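Long-range contacts in putative mannose-6-phosphate isomerase YvyI (Bacillus subtilis, PDB 1QWR), which probably catalyses the zinc-dependent interconversion of D-mannose 6-phosphate and D-fructose 6-phosphate: residues Trp42-His47 and Leu85-Leu90; Lys99-Asp104 and Asp192-Val197; Leu115-Cys120 and Glu186-Ser191; Ala130-Gly135 and Asp166-Pro171; Leu271-Ile276 and Leu314-Ile319. All coordinates share one frame; numbering follows the deposited sequence.

Overall arrangement
Contacts 1, 3 and 5 are antiparallel strand pairings in the beta-rich body of the chain; contact 2 adds a short two-stranded ladder at one flank, and contact 4 joins strands 131-136 and 167-170 through side chains, not strand pairing. Strand 85-92 (contact 1) lies beside 182-189 (contact 3), the contact centres about 9 Å apart, and strand 119-126 (contact 3) beside 167-170 (contact 4). Along the chain, contact 1 closes first; contact 2 spans contact 3, which encloses contact 4; contact 5, centred about 24 Å from that of contact 2, follows in the C-terminal cupin domain. Contacts 2 and 3, centres about 10 Å apart, both reach the zinc ion, so the metal site joins distant segments.

Contact 1. Residues Trp42-His47 and Leu85-Leu90; sequences WAISAH and LLTKLL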
# COMPACT_ATOMS: atom_id res chain seq x y z
N TRP A 42 -0.31 -1.71 -8.79
CA TRP A 42 0.15 -0.39 -8.36
C TRP A 42 -1.07 0.46 -8.74
O TRP A 42 -1.27 0.85 -9.90
CB TRP A 42 1.42 -0.01 -9.15
CG TRP A 42 2.61 -0.84 -8.69
CD1 TRP A 42 2.58 -2.08 -8.10
CD2 TRP A 42 4.00 -0.48 -8.80
NE1 TRP A 42 3.87 -2.51 -7.83
CE2 TRP A 42 4.75 -1.55 -8.25
CE3 TRP A 42 4.67 0.63 -9.31
CZ2 TRP A 42 6.15 -1.52 -8.19
CZ3 TRP A 42 6.07 0.66 -9.25
CH2 TRP A 42 6.79 -0.41 -8.69
N ALA A 43 -1.90 0.71 -7.72
CA ALA A 43 -3.20 1.37 -7.82
C ALA A 43 -3.22 2.89 -7.85
O ALA A 43 -3.91 3.50 -8.67
CB ALA A 43 -4.09 0.83 -6.68
N ILE A 44 -2.52 3.51 -6.92
CA ILE A 44 -2.37 4.97 -6.96
C ILE A 44 -0.84 5.07 -6.93
O ILE A 44 -0.20 4.85 -5.91
CB ILE A 44 -2.99 5.69 -5.76
CG1 ILE A 44 -4.53 5.50 -5.78
CG2 ILE A 44 -2.69 7.20 -5.85
CD1 ILE A 44 -5.06 4.39 -4.83
N SER A 45 -0.25 5.36 -8.08
CA SER A 45 1.20 5.38 -8.15
C SER A 45 1.79 6.51 -8.97
O SER A 45 1.25 6.85 -10.02
CB SER A 45 1.68 4.05 -8.78
OG SER A 45 3.04 4.10 -9.25
N ALA A 46 2.88 7.08 -8.46
CA ALA A 46 3.63 8.08 -9.20
C ALA A 46 5.08 7.56 -9.24
O ALA A 46 6.03 8.32 -9.50
CB ALA A 46 3.58 9.44 -8.53
N HIS A 47 5.26 6.27 -8.99
CA HIS A 47 6.62 5.76 -9.02
C HIS A 47 7.06 5.63 -10.48
O HIS A 47 6.30 5.14 -11.31
CB HIS A 47 6.73 4.40 -8.31
CG HIS A 47 8.15 4.03 -7.98
ND1 HIS A 47 9.02 3.51 -8.91
CD2 HIS A 47 8.87 4.21 -6.85
CE1 HIS A 47 10.22 3.40 -8.37
NE2 HIS A 47 10.16 3.82 -7.12
N LEU A 85 3.19 9.19 -1.76
CA LEU A 85 2.77 7.85 -1.46
C LEU A 85 2.63 6.91 -2.64
O LEU A 85 2.73 7.31 -3.80
CB LEU A 85 1.44 7.94 -0.68
CG LEU A 85 1.46 8.75 0.63
CD1 LEU A 85 0.04 8.87 1.19
CD2 LEU A 85 2.36 8.08 1.66
N LEU A 86 2.36 5.64 -2.32
CA LEU A 86 2.15 4.61 -3.30
C LEU A 86 1.18 3.61 -2.69
O LEU A 86 1.39 3.15 -1.57
CB LEU A 86 3.47 3.94 -3.65
CG LEU A 86 3.46 2.60 -4.40
CD1 LEU A 86 2.79 2.77 -5.77
CD2 LEU A 86 4.93 2.14 -4.56
N THR A 87 0.09 3.31 -3.41
CA THR A 87 -0.91 2.39 -2.90
C THR A 87 -1.01 1.20 -3.83
O THR A 87 -1.15 1.36 -5.05
CB THR A 87 -2.29 3.05 -2.83
OG1 THR A 87 -2.21 4.24 -2.02
CG2 THR A 87 -3.32 2.11 -2.24
N LYS A 88 -0.98 0.01 -3.25
CA LYS A 88 -1.08 -1.23 -4.02
C LYS A 88 -2.09 -2.21 -3.46
O LYS A 88 -2.43 -2.16 -2.26
CB LYS A 88 0.25 -1.98 -4.00
CG LYS A 88 1.45 -1.21 -4.51
CD LYS A 88 2.70 -2.10 -4.29
CE LYS A 88 4.00 -1.36 -4.60
NZ LYS A 88 5.13 -2.33 -4.42
N LEU A 89 -2.56 -3.09 -4.34
CA LEU A 89 -3.40 -4.23 -3.98
C LEU A 89 -2.43 -5.40 -4.20
O LEU A 89 -1.80 -5.50 -5.28
CB LEU A 89 -4.61 -4.37 -4.91
CG LEU A 89 -5.80 -3.50 -4.50
CD1 LEU A 89 -6.88 -3.60 -5.60
CD2 LEU A 89 -6.37 -3.95 -3.14
N LEU A 90 -2.28 -6.28 -3.20
CA LEU A 90 -1.34 -7.39 -3.28
C LEU A 90 -2.04 -8.74 -3.22
O LEU A 90 -2.82 -9.00 -2.30
CB LEU A 90 -0.34 -7.33 -2.13
CG LEU A 90 0.41 -6.01 -1.91
CD1 LEU A 90 1.24 -6.10 -0.63
CD2 LEU A 90 1.28 -5.71 -3.10
O HOH W 1 -0.64 6.44 -3.31
O HOH W 2 3.89 6.30 -6.10
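One face of the Trp42 indole carries the aliphatic end of Lys88: CE sits 3.8 Å from the centroid of the five-membered ring, a CH-pi contact displaced toward the rim. The two side chains run alongside each other in the same direction, the lysine extended beyond CG, and both Trp42 NE1 and Lys88 NZ end on the carboxylate of Glu40, which fixes the indole edge. Lys16 adds a cation-pi contact to the indole. Next to this pair the antiparallel strands are interrupted by a classic beta bulge, Ala43 and Ile44 both facing Thr87. Thr87 O accepts two N-H groups, from Ala43 N at 2.8 Å and Ile44 N at 3.2 Å, and Thr87 N returns a nearly straight bond to Ile44 O (170°). On the other sheet face Ile44 CD1 packs against Thr87 CB at 3.7 Å. Past the bulge, Leu86 CD1 presses tightly on Ser45 CB, 3.5 Å away, while Ser45 OG, also hydrogen-bonded to Gly50 O, accepts from His47 N in an ST turn.

Contact 2. Residues Lys99-Asp104 and Asp192-Val197; sequences KVHPDD and DATYRV. With ZN (zinc ion), chain E; SO4 (sulfate ion), chain C.
The Pro102 ring fits into a notch formed by Ala193 CB and the Tyr195 ring: its CG meets Ala193 CB at 3.7 Å, and its CB lies equally close to CE2 of Tyr195, the two crossing at about a right angle. Thr194 CG2 nestles against the stem of Lys99 at CD (3.6 Å), while Val100 CG1 leans on Tyr195 CB. Between these bumps the backbones form a short antiparallel ladder, Val100 and Tyr195 exchanging two hydrogen bonds. The His101 imidazole is gripped at both ends: ND1 donates to a lone pair of Ala193 O at 2.8 Å, near the ring plane, and NE2 binds zinc at 2.5 Å, with Glu119, His176 and a water completing the site. An alanine here would remove both bonds and would probably weaken zinc binding and free the loop at Ala193 from this tether. Lys99 NZ and NE of Arg196, probably an active-site residue, hold a sulfate ion, probably from the crystallisation liquor, NZ reaching O4 at 2.9 Å. NZ is also hydrogen-bonded to Thr96 OG1, and Arg196 NH1 to Glu211 O. Helix 214-220 packs through Ala217 on Val100 and Tyr195, and helix 104-110 sets Ala107 against Pro102, flanking the ladder of 98-100 and 195-198.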
# COMPACT_ATOMS: atom_id res chain seq x y z
N LYS A 99 12.27 -9.46 4.10
CA LYS A 99 12.94 -8.23 3.71
C LYS A 99 12.86 -7.09 4.71
O LYS A 99 12.17 -7.19 5.73
CB LYS A 99 12.31 -7.76 2.39
CG LYS A 99 10.77 -7.69 2.44
CD LYS A 99 10.18 -7.58 1.04
CE LYS A 99 8.67 -7.76 1.04
NZ LYS A 99 8.26 -9.16 0.75
N VAL A 100 13.57 -6.01 4.39
CA VAL A 100 13.57 -4.79 5.19
C VAL A 100 13.62 -3.61 4.21
O VAL A 100 14.28 -3.69 3.16
CB VAL A 100 14.79 -4.72 6.14
CG1 VAL A 100 16.07 -4.93 5.36
CG2 VAL A 100 14.85 -3.35 6.83
N HIS A 101 12.93 -2.52 4.55
CA HIS A 101 12.94 -1.32 3.71
C HIS A 101 13.72 -0.27 4.46
O HIS A 101 13.56 -0.12 5.66
CB HIS A 101 11.52 -0.78 3.47
CG HIS A 101 10.63 -1.73 2.76
ND1 HIS A 101 10.88 -2.16 1.47
CD2 HIS A 101 9.46 -2.32 3.13
CE1 HIS A 101 9.91 -2.97 1.09
NE2 HIS A 101 9.04 -3.08 2.07
N PRO A 102 14.59 0.48 3.76
CA PRO A 102 15.37 1.52 4.42
C PRO A 102 14.53 2.76 4.69
O PRO A 102 13.43 2.93 4.12
CB PRO A 102 16.48 1.80 3.43
CG PRO A 102 15.76 1.64 2.11
CD PRO A 102 14.97 0.36 2.33
N ASP A 103 15.05 3.63 5.56
CA ASP A 103 14.37 4.87 5.88
C ASP A 103 14.81 5.89 4.83
O ASP A 103 15.61 5.56 3.95
CB ASP A 103 14.71 5.32 7.32
CG ASP A 103 16.16 5.79 7.48
OD1 ASP A 103 16.99 5.53 6.61
OD2 ASP A 103 16.45 6.43 8.51
N ASP A 104 14.28 7.11 4.89
CA ASP A 104 14.62 8.13 3.89
C ASP A 104 16.13 8.42 3.79
O ASP A 104 16.68 8.64 2.70
CB ASP A 104 13.90 9.45 4.19
CG ASP A 104 12.40 9.39 3.97
OD1 ASP A 104 11.92 8.43 3.32
OD2 ASP A 104 11.70 10.32 4.44
N ASP A 192 10.61 2.10 -4.11
CA ASP A 192 10.67 0.69 -4.49
C ASP A 192 11.94 0.11 -3.85
O ASP A 192 12.48 -0.89 -4.32
CB ASP A 192 10.72 0.55 -6.02
CG ASP A 192 10.50 -0.88 -6.51
OD1 ASP A 192 9.74 -1.65 -5.87
OD2 ASP A 192 11.07 -1.22 -7.56
N ALA A 193 12.40 0.75 -2.78
CA ALA A 193 13.61 0.33 -2.07
C ALA A 193 13.37 -0.88 -1.16
O ALA A 193 12.74 -0.77 -0.09
CB ALA A 193 14.16 1.48 -1.27
N THR A 194 13.89 -2.02 -1.59
CA THR A 194 13.71 -3.27 -0.86
C THR A 194 14.99 -4.09 -0.76
O THR A 194 15.64 -4.33 -1.77
CB THR A 194 12.66 -4.15 -1.55
OG1 THR A 194 11.41 -3.45 -1.57
CG2 THR A 194 12.51 -5.49 -0.82
N TYR A 195 15.33 -4.52 0.45
CA TYR A 195 16.52 -5.34 0.68
C TYR A 195 16.05 -6.71 1.15
O TYR A 195 15.52 -6.84 2.26
CB TYR A 195 17.43 -4.68 1.73
CG TYR A 195 17.88 -3.27 1.37
CD1 TYR A 195 18.20 -2.93 0.05
CD2 TYR A 195 18.00 -2.28 2.35
CE1 TYR A 195 18.63 -1.64 -0.27
CE2 TYR A 195 18.43 -1.00 2.04
CZ TYR A 195 18.74 -0.68 0.73
OH TYR A 195 19.15 0.60 0.42
N ARG A 196 16.22 -7.73 0.31
CA ARG A 196 15.79 -9.08 0.66
C ARG A 196 16.89 -9.84 1.37
O ARG A 196 18.06 -9.71 1.01
CB ARG A 196 15.46 -9.89 -0.59
CG ARG A 196 14.48 -9.24 -1.50
CD ARG A 196 13.95 -10.27 -2.50
NE ARG A 196 13.06 -9.62 -3.46
CZ ARG A 196 13.46 -9.12 -4.61
NH1 ARG A 196 14.73 -9.18 -4.96
NH2 ARG A 196 12.58 -8.53 -5.41
N VAL A 197 16.52 -10.63 2.37
CA VAL A 197 17.52 -11.43 3.06
C VAL A 197 17.30 -12.91 2.73
O VAL A 197 18.22 -13.71 2.81
CB VAL A 197 17.48 -11.24 4.60
CG1 VAL A 197 17.62 -9.75 4.94
CG2 VAL A 197 16.22 -11.80 5.20
ZN ZN E . 7.15 -4.71 2.29
S SO4 C . 8.99 -9.18 -2.75
O1 SO4 C . 9.20 -10.49 -2.07
O2 SO4 C . 8.54 -9.40 -4.13
O3 SO4 C . 10.24 -8.40 -2.73
O4 SO4 C . 7.95 -8.44 -2.02
O HOH W 3 6.51 -3.18 0.29

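Contact 3. Residues Leu115-Cys120 and Glu186-Ser191; sequences LGKTEC and ETQQNS. With ZN (zinc ion), chain E.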
# COMPACT_ATOMS: atom_id res chain seq x y z
N LEU A 115 13.10 7.47 -1.99
CA LEU A 115 12.55 7.70 -0.65
C LEU A 115 12.65 6.41 0.14
O LEU A 115 12.85 5.33 -0.43
CB LEU A 115 11.07 8.09 -0.75
CG LEU A 115 10.67 9.43 -1.36
CD1 LEU A 115 9.14 9.58 -1.32
CD2 LEU A 115 11.34 10.55 -0.61
N GLY A 116 12.50 6.51 1.46
CA GLY A 116 12.51 5.30 2.28
C GLY A 116 11.15 4.64 2.07
O GLY A 116 10.33 5.16 1.30
N LYS A 117 10.88 3.53 2.74
CA LYS A 117 9.58 2.87 2.53
C LYS A 117 8.87 2.39 3.81
O LYS A 117 8.76 1.20 4.08
CB LYS A 117 9.73 1.69 1.54
CG LYS A 117 8.47 1.20 0.79
CD LYS A 117 8.99 0.33 -0.42
CE LYS A 117 7.96 -0.32 -1.28
NZ LYS A 117 7.29 -1.44 -0.61
N THR A 118 8.42 3.35 4.61
CA THR A 118 7.59 3.02 5.77
C THR A 118 6.27 2.67 5.06
O THR A 118 5.95 3.27 4.03
CB THR A 118 7.43 4.24 6.67
OG1 THR A 118 8.63 4.37 7.45
CG2 THR A 118 6.21 4.10 7.60
N GLU A 119 5.53 1.70 5.58
CA GLU A 119 4.29 1.27 4.93
C GLU A 119 3.33 0.66 5.93
O GLU A 119 3.62 0.56 7.12
CB GLU A 119 4.62 0.24 3.85
CG GLU A 119 5.32 -0.98 4.46
CD GLU A 119 5.71 -2.03 3.44
OE1 GLU A 119 5.84 -1.69 2.26
OE2 GLU A 119 5.89 -3.20 3.84
N CYS A 120 2.16 0.27 5.45
CA CYS A 120 1.18 -0.36 6.32
C CYS A 120 0.29 -1.29 5.50
O CYS A 120 0.17 -1.15 4.26
CB CYS A 120 0.37 0.71 7.08
SG CYS A 120 -0.71 1.68 5.98
N GLU A 186 -1.98 -2.20 0.51
CA GLU A 186 -0.74 -1.69 1.08
C GLU A 186 -0.54 -0.22 0.76
O GLU A 186 -0.49 0.17 -0.41
CB GLU A 186 0.42 -2.50 0.52
CG GLU A 186 1.79 -2.24 1.15
CD GLU A 186 2.85 -3.08 0.48
OE1 GLU A 186 3.06 -2.89 -0.73
OE2 GLU A 186 3.46 -3.95 1.16
N THR A 187 -0.42 0.61 1.79
CA THR A 187 -0.20 2.03 1.57
C THR A 187 1.24 2.27 2.01
O THR A 187 1.63 1.88 3.10
CB THR A 187 -1.21 2.88 2.38
OG1 THR A 187 -2.55 2.56 1.95
CG2 THR A 187 -0.99 4.39 2.12
N GLN A 188 2.05 2.88 1.14
CA GLN A 188 3.47 3.06 1.47
C GLN A 188 4.02 4.38 0.92
O GLN A 188 3.32 5.11 0.21
CB GLN A 188 4.24 1.87 0.89
CG GLN A 188 4.27 1.84 -0.66
CD GLN A 188 4.01 0.44 -1.23
OE1 GLN A 188 2.86 -0.02 -1.33
NE2 GLN A 188 5.08 -0.25 -1.58
N GLN A 189 5.25 4.73 1.28
CA GLN A 189 5.85 5.93 0.72
C GLN A 189 6.12 5.54 -0.73
O GLN A 189 6.23 4.35 -1.04
CB GLN A 189 7.20 6.26 1.35
CG GLN A 189 7.10 6.63 2.81
CD GLN A 189 8.45 7.02 3.34
OE1 GLN A 189 8.94 8.13 3.11
NE2 GLN A 189 9.09 6.10 4.04
N ASN A 190 6.26 6.55 -1.59
CA ASN A 190 6.54 6.39 -3.03
C ASN A 190 8.01 5.94 -3.20
O ASN A 190 8.94 6.75 -3.33
CB ASN A 190 6.27 7.73 -3.71
CG ASN A 190 6.62 7.73 -5.19
OD1 ASN A 190 6.82 6.68 -5.80
ND2 ASN A 190 6.68 8.92 -5.77
N SER A 191 8.22 4.64 -3.16
CA SER A 191 9.56 4.09 -3.18
C SER A 191 9.50 2.63 -3.58
O SER A 191 8.45 1.99 -3.42
CB SER A 191 10.15 4.19 -1.75
OG SER A 191 11.25 3.31 -1.52
ZN ZN E . 7.15 -4.71 2.29
O HOH W 4 11.29 7.61 -4.54
O HOH W 5 5.27 -3.57 -2.06
O HOH W 3 6.51 -3.18 0.29
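The backbones pair antiparallel, Cys120 and Thr187 exchanging two hydrogen bonds, Glu119 and Gln188 forming a non-hydrogen-bonded pair, and Gln189 N donating almost along the C=O axis of Thr118. At that close pair Glu119 CB and Gln188 CB are 3.4 Å apart. CG of Glu119 takes the crowded position between the backbone N and the carbonyl carbon (chi1 59°), and the extended chain carries OE2 to the zinc at 2.5 Å, a site completed by His101, His176 and a water. Lys117 bends only at its tip, so that NZ forms a salt bridge with Glu119 OE1 at 3.2 Å, its hydrogen bond weak. Ser191 OG donates to Leu115 O at 2.8 Å from above the carbonyl plane, and Leu115 CD1 rests on Asn190 O. Glu186 crosses Glu119 obliquely, its OE2 3.5 Å from Glu119 OE1 and bonded to Trp121 NE1. Two carboxylates this close would probably repel if both are ionised; the metal and the Lys117 ammonium probably offset this and favour an ionised Glu119.

Contact 4. Residues Ala130-Gly135 and Asp166-Pro171; sequences AEIIYG and DFYYVP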
# COMPACT_ATOMS: atom_id res chain seq x y z
N ALA A 130 -3.68 -17.91 8.03
CA ALA A 130 -2.72 -16.95 7.50
C ALA A 130 -1.87 -16.27 8.58
O ALA A 130 -2.31 -16.05 9.71
CB ALA A 130 -3.46 -15.87 6.67
N GLU A 131 -0.64 -15.95 8.21
CA GLU A 131 0.28 -15.27 9.11
C GLU A 131 1.10 -14.25 8.33
O GLU A 131 1.05 -14.17 7.10
CB GLU A 131 1.31 -16.24 9.69
CG GLU A 131 0.81 -17.48 10.37
CD GLU A 131 1.98 -18.34 10.86
OE1 GLU A 131 2.79 -18.77 10.00
OE2 GLU A 131 2.10 -18.55 12.08
N ILE A 132 1.87 -13.48 9.08
CA ILE A 132 2.82 -12.53 8.52
C ILE A 132 4.07 -12.67 9.39
O ILE A 132 4.00 -13.13 10.54
CB ILE A 132 2.32 -11.06 8.59
CG1 ILE A 132 2.12 -10.63 10.04
CG2 ILE A 132 1.05 -10.92 7.76
CD1 ILE A 132 1.86 -9.12 10.21
N ILE A 133 5.21 -12.29 8.83
CA ILE A 133 6.47 -12.28 9.55
C ILE A 133 6.65 -10.81 9.87
O ILE A 133 6.59 -9.96 8.97
CB ILE A 133 7.63 -12.78 8.67
CG1 ILE A 133 7.44 -14.26 8.37
CG2 ILE A 133 8.96 -12.53 9.36
CD1 ILE A 133 8.33 -14.79 7.27
N TYR A 134 6.84 -10.50 11.15
CA TYR A 134 6.98 -9.12 11.60
C TYR A 134 7.92 -9.04 12.80
O TYR A 134 7.54 -9.40 13.92
CB TYR A 134 5.60 -8.57 12.02
CG TYR A 134 5.56 -7.09 12.34
CD1 TYR A 134 5.08 -6.17 11.40
CD2 TYR A 134 5.95 -6.61 13.59
CE1 TYR A 134 4.99 -4.81 11.71
CE2 TYR A 134 5.86 -5.26 13.91
CZ TYR A 134 5.38 -4.37 12.97
OH TYR A 134 5.27 -3.04 13.28
N GLY A 135 9.13 -8.54 12.57
CA GLY A 135 10.10 -8.41 13.64
C GLY A 135 10.98 -9.64 13.78
O GLY A 135 10.80 -10.62 13.06
N ASP A 166 -7.69 -6.87 9.79
CA ASP A 166 -6.51 -6.45 10.55
C ASP A 166 -5.72 -5.32 9.88
O ASP A 166 -5.71 -5.19 8.66
CB ASP A 166 -5.54 -7.62 10.73
CG ASP A 166 -5.92 -8.56 11.86
OD1 ASP A 166 -6.91 -8.29 12.57
OD2 ASP A 166 -5.21 -9.57 12.04
N PHE A 167 -5.03 -4.52 10.70
CA PHE A 167 -4.20 -3.44 10.16
C PHE A 167 -2.85 -3.52 10.84
O PHE A 167 -2.78 -3.64 12.06
CB PHE A 167 -4.80 -2.07 10.43
CG PHE A 167 -3.95 -0.92 9.89
CD1 PHE A 167 -4.17 -0.42 8.60
CD2 PHE A 167 -2.96 -0.34 10.67
CE1 PHE A 167 -3.40 0.65 8.10
CE2 PHE A 167 -2.19 0.73 10.17
CZ PHE A 167 -2.43 1.22 8.88
N TYR A 168 -1.78 -3.46 10.04
CA TYR A 168 -0.42 -3.50 10.57
C TYR A 168 0.42 -2.34 10.04
O TYR A 168 0.46 -2.10 8.83
CB TYR A 168 0.29 -4.81 10.22
CG TYR A 168 -0.39 -6.01 10.83
CD1 TYR A 168 -1.38 -6.69 10.14
CD2 TYR A 168 -0.11 -6.39 12.15
CE1 TYR A 168 -2.11 -7.73 10.75
CE2 TYR A 168 -0.83 -7.42 12.76
CZ TYR A 168 -1.82 -8.08 12.07
OH TYR A 168 -2.59 -9.05 12.70
N TYR A 169 1.09 -1.64 10.94
CA TYR A 169 1.95 -0.53 10.54
C TYR A 169 3.36 -1.11 10.50
O TYR A 169 3.77 -1.82 11.42
CB TYR A 169 1.84 0.58 11.58
CG TYR A 169 2.60 1.82 11.21
CD1 TYR A 169 2.13 2.67 10.22
CD2 TYR A 169 3.76 2.18 11.89
CE1 TYR A 169 2.80 3.85 9.90
CE2 TYR A 169 4.44 3.35 11.58
CZ TYR A 169 3.94 4.19 10.59
OH TYR A 169 4.56 5.39 10.34
N VAL A 170 4.09 -0.82 9.42
CA VAL A 170 5.44 -1.38 9.22
C VAL A 170 6.48 -0.29 9.02
O VAL A 170 6.80 0.10 7.90
CB VAL A 170 5.47 -2.31 7.99
CG1 VAL A 170 6.78 -3.12 7.97
CG2 VAL A 170 4.26 -3.24 8.00
N PRO A 171 7.04 0.23 10.13
CA PRO A 171 8.05 1.28 10.05
C PRO A 171 9.23 0.80 9.22
O PRO A 171 9.55 -0.39 9.24
CB PRO A 171 8.45 1.49 11.51
CG PRO A 171 7.23 1.07 12.28
CD PRO A 171 6.74 -0.13 11.53
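In the cupin-type beta fold of this type 1 isomerase, Tyr134 projects toward the other segment with CG anti to the backbone N (chi1 -172°), joining two sheets: strand 131-136, the middle of a three-stranded antiparallel sheet, and strand 167-170, which pairs with strand 119-126. The two short strands cross at 43° with their axes 9.6 Å apart, so side chains join them. The tyrosine hydroxyl donates to Tyr169 O at 2.7 Å, nearly along the C=O axis, and Tyr169 O lies at the ring edge, in its plane. Val170 CG2 touches the same edge at CE1. His225 meets the Tyr134 ring with planes about perpendicular. A phenylalanine in place of Tyr134 would lose the hydroxyl and its bond, and would probably leave Tyr169 O less well satisfied. Tyr168 and Ile132 make the second patch, flanked by Ile160 of strand 157-161. The Tyr168 hydroxyl donates to Asp166 OD2, tying down the far end of the ring. Over the centre of that ring stands Ile132 CD1, 3.8 Å from the centroid and only 9° off the normal.

Contact 5. Residues Leu271-Ile276 and Leu314-Ile319; sequences LICSVI and LIVSHI
Leu314 lies alongside Val275, both pointing the same way, with its CD2 3.9 Å from Val275 CG2 and also near Cys273 CB. The row continues on this face as Cys273 SG meets Val316 CG1 at 4.0 Å, and Phe297 of strand 296-299 packs on Leu314, Val275 and Cys273. On the other face Ile272 CB rests against Ser317 OG at 3.4 Å. The serine hydroxyl is put there by its crowded chi1 of 67°, between the backbone N and the carbonyl carbon. Ile276 crosses Ile315 obliquely, CD1 against CG1. The backbones form a regular antiparallel ladder of the cupin domain: Ile272 pairs with Ser317 and Ser274 with Ile315, two hydrogen bonds each, the Ile272 N to Ser317 O bond being nearly straight at 174°. A water joins Ser274 OG to Ile315 O, while the same hydroxyl is also hydrogen-bonded to His296 ND1. Ile315 O thus receives both Ser274 N and the water, so this buried carbonyl and the neighbouring serine hydroxyl are satisfied within an otherwise largely apolar seam.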
# COMPACT_ATOMS: atom_id res chain seq x y z
N LEU A 271 -7.24 13.40 -1.03
CA LEU A 271 -7.52 12.08 -0.45
C LEU A 271 -7.28 11.01 -1.49
O LEU A 271 -7.72 11.16 -2.63
CB LEU A 271 -8.98 11.98 0.01
CG LEU A 271 -9.42 12.87 1.17
CD1 LEU A 271 -10.88 12.55 1.51
CD2 LEU A 271 -8.51 12.65 2.39
N ILE A 272 -6.57 9.96 -1.10
CA ILE A 272 -6.28 8.81 -1.95
C ILE A 272 -7.34 7.77 -1.56
O ILE A 272 -7.41 7.38 -0.39
CB ILE A 272 -4.90 8.23 -1.66
CG1 ILE A 272 -3.83 9.24 -2.06
CG2 ILE A 272 -4.73 6.86 -2.37
CD1 ILE A 272 -2.41 8.89 -1.57
N CYS A 273 -8.11 7.28 -2.54
CA CYS A 273 -9.21 6.36 -2.28
C CYS A 273 -9.21 5.09 -3.13
O CYS A 273 -8.99 5.16 -4.35
CB CYS A 273 -10.56 7.08 -2.54
SG CYS A 273 -10.71 8.70 -1.72
N SER A 274 -9.46 3.95 -2.47
CA SER A 274 -9.54 2.62 -3.11
C SER A 274 -10.84 1.94 -2.69
O SER A 274 -11.13 1.79 -1.49
CB SER A 274 -8.36 1.71 -2.68
OG SER A 274 -7.10 2.25 -3.07
N VAL A 275 -11.66 1.56 -3.67
CA VAL A 275 -12.93 0.88 -3.34
C VAL A 275 -12.62 -0.61 -3.27
O VAL A 275 -12.36 -1.24 -4.29
CB VAL A 275 -13.97 1.15 -4.42
CG1 VAL A 275 -15.29 0.50 -4.04
CG2 VAL A 275 -14.10 2.67 -4.61
N ILE A 276 -12.66 -1.18 -2.07
CA ILE A 276 -12.31 -2.57 -1.93
C ILE A 276 -13.47 -3.54 -1.88
O ILE A 276 -13.27 -4.75 -1.96
CB ILE A 276 -11.40 -2.80 -0.68
CG1 ILE A 276 -12.14 -2.34 0.58
CG2 ILE A 276 -10.03 -2.08 -0.90
CD1 ILE A 276 -11.44 -2.76 1.90
N LEU A 314 -14.30 1.57 1.39
CA LEU A 314 -13.11 2.17 0.79
C LEU A 314 -12.00 2.27 1.81
O LEU A 314 -12.26 2.39 2.99
CB LEU A 314 -13.38 3.58 0.28
CG LEU A 314 -14.36 3.76 -0.88
CD1 LEU A 314 -15.80 3.76 -0.36
CD2 LEU A 314 -14.04 5.10 -1.57
N ILE A 315 -10.75 2.21 1.35
CA ILE A 315 -9.60 2.42 2.23
C ILE A 315 -9.11 3.76 1.67
O ILE A 315 -8.92 3.91 0.44
CB ILE A 315 -8.50 1.37 2.08
CG1 ILE A 315 -8.99 0.02 2.62
CG2 ILE A 315 -7.24 1.82 2.85
CD1 ILE A 315 -9.43 0.07 4.10
N VAL A 316 -8.93 4.72 2.55
CA VAL A 316 -8.53 6.07 2.15
C VAL A 316 -7.31 6.52 2.93
O VAL A 316 -7.13 6.14 4.11
CB VAL A 316 -9.72 7.05 2.41
CG1 VAL A 316 -9.33 8.46 2.01
CG2 VAL A 316 -10.97 6.59 1.66
N SER A 317 -6.46 7.31 2.28
CA SER A 317 -5.26 7.83 2.92
C SER A 317 -4.95 9.27 2.49
O SER A 317 -5.49 9.78 1.50
CB SER A 317 -4.05 6.93 2.62
OG SER A 317 -3.68 6.96 1.23
N HIS A 318 -4.12 9.93 3.28
CA HIS A 318 -3.70 11.29 2.96
C HIS A 318 -2.41 11.53 3.73
O HIS A 318 -2.04 10.71 4.58
CB HIS A 318 -4.79 12.33 3.31
CG HIS A 318 -5.08 12.46 4.78
ND1 HIS A 318 -4.25 13.13 5.64
CD2 HIS A 318 -6.14 12.05 5.52
CE1 HIS A 318 -4.78 13.14 6.85
NE2 HIS A 318 -5.93 12.49 6.80
N ILE A 319 -1.72 12.62 3.43
CA ILE A 319 -0.47 12.85 4.14
C ILE A 319 -0.68 13.54 5.47
O ILE A 319 -1.75 14.17 5.65
CB ILE A 319 0.54 13.64 3.28
CG1 ILE A 319 -0.12 14.86 2.65
CG2 ILE A 319 1.07 12.73 2.18
CD1 ILE A 319 0.73 15.52 1.58
OXT ILE A 319 0.24 13.43 6.32
O HOH W 6 -6.37 3.70 -0.81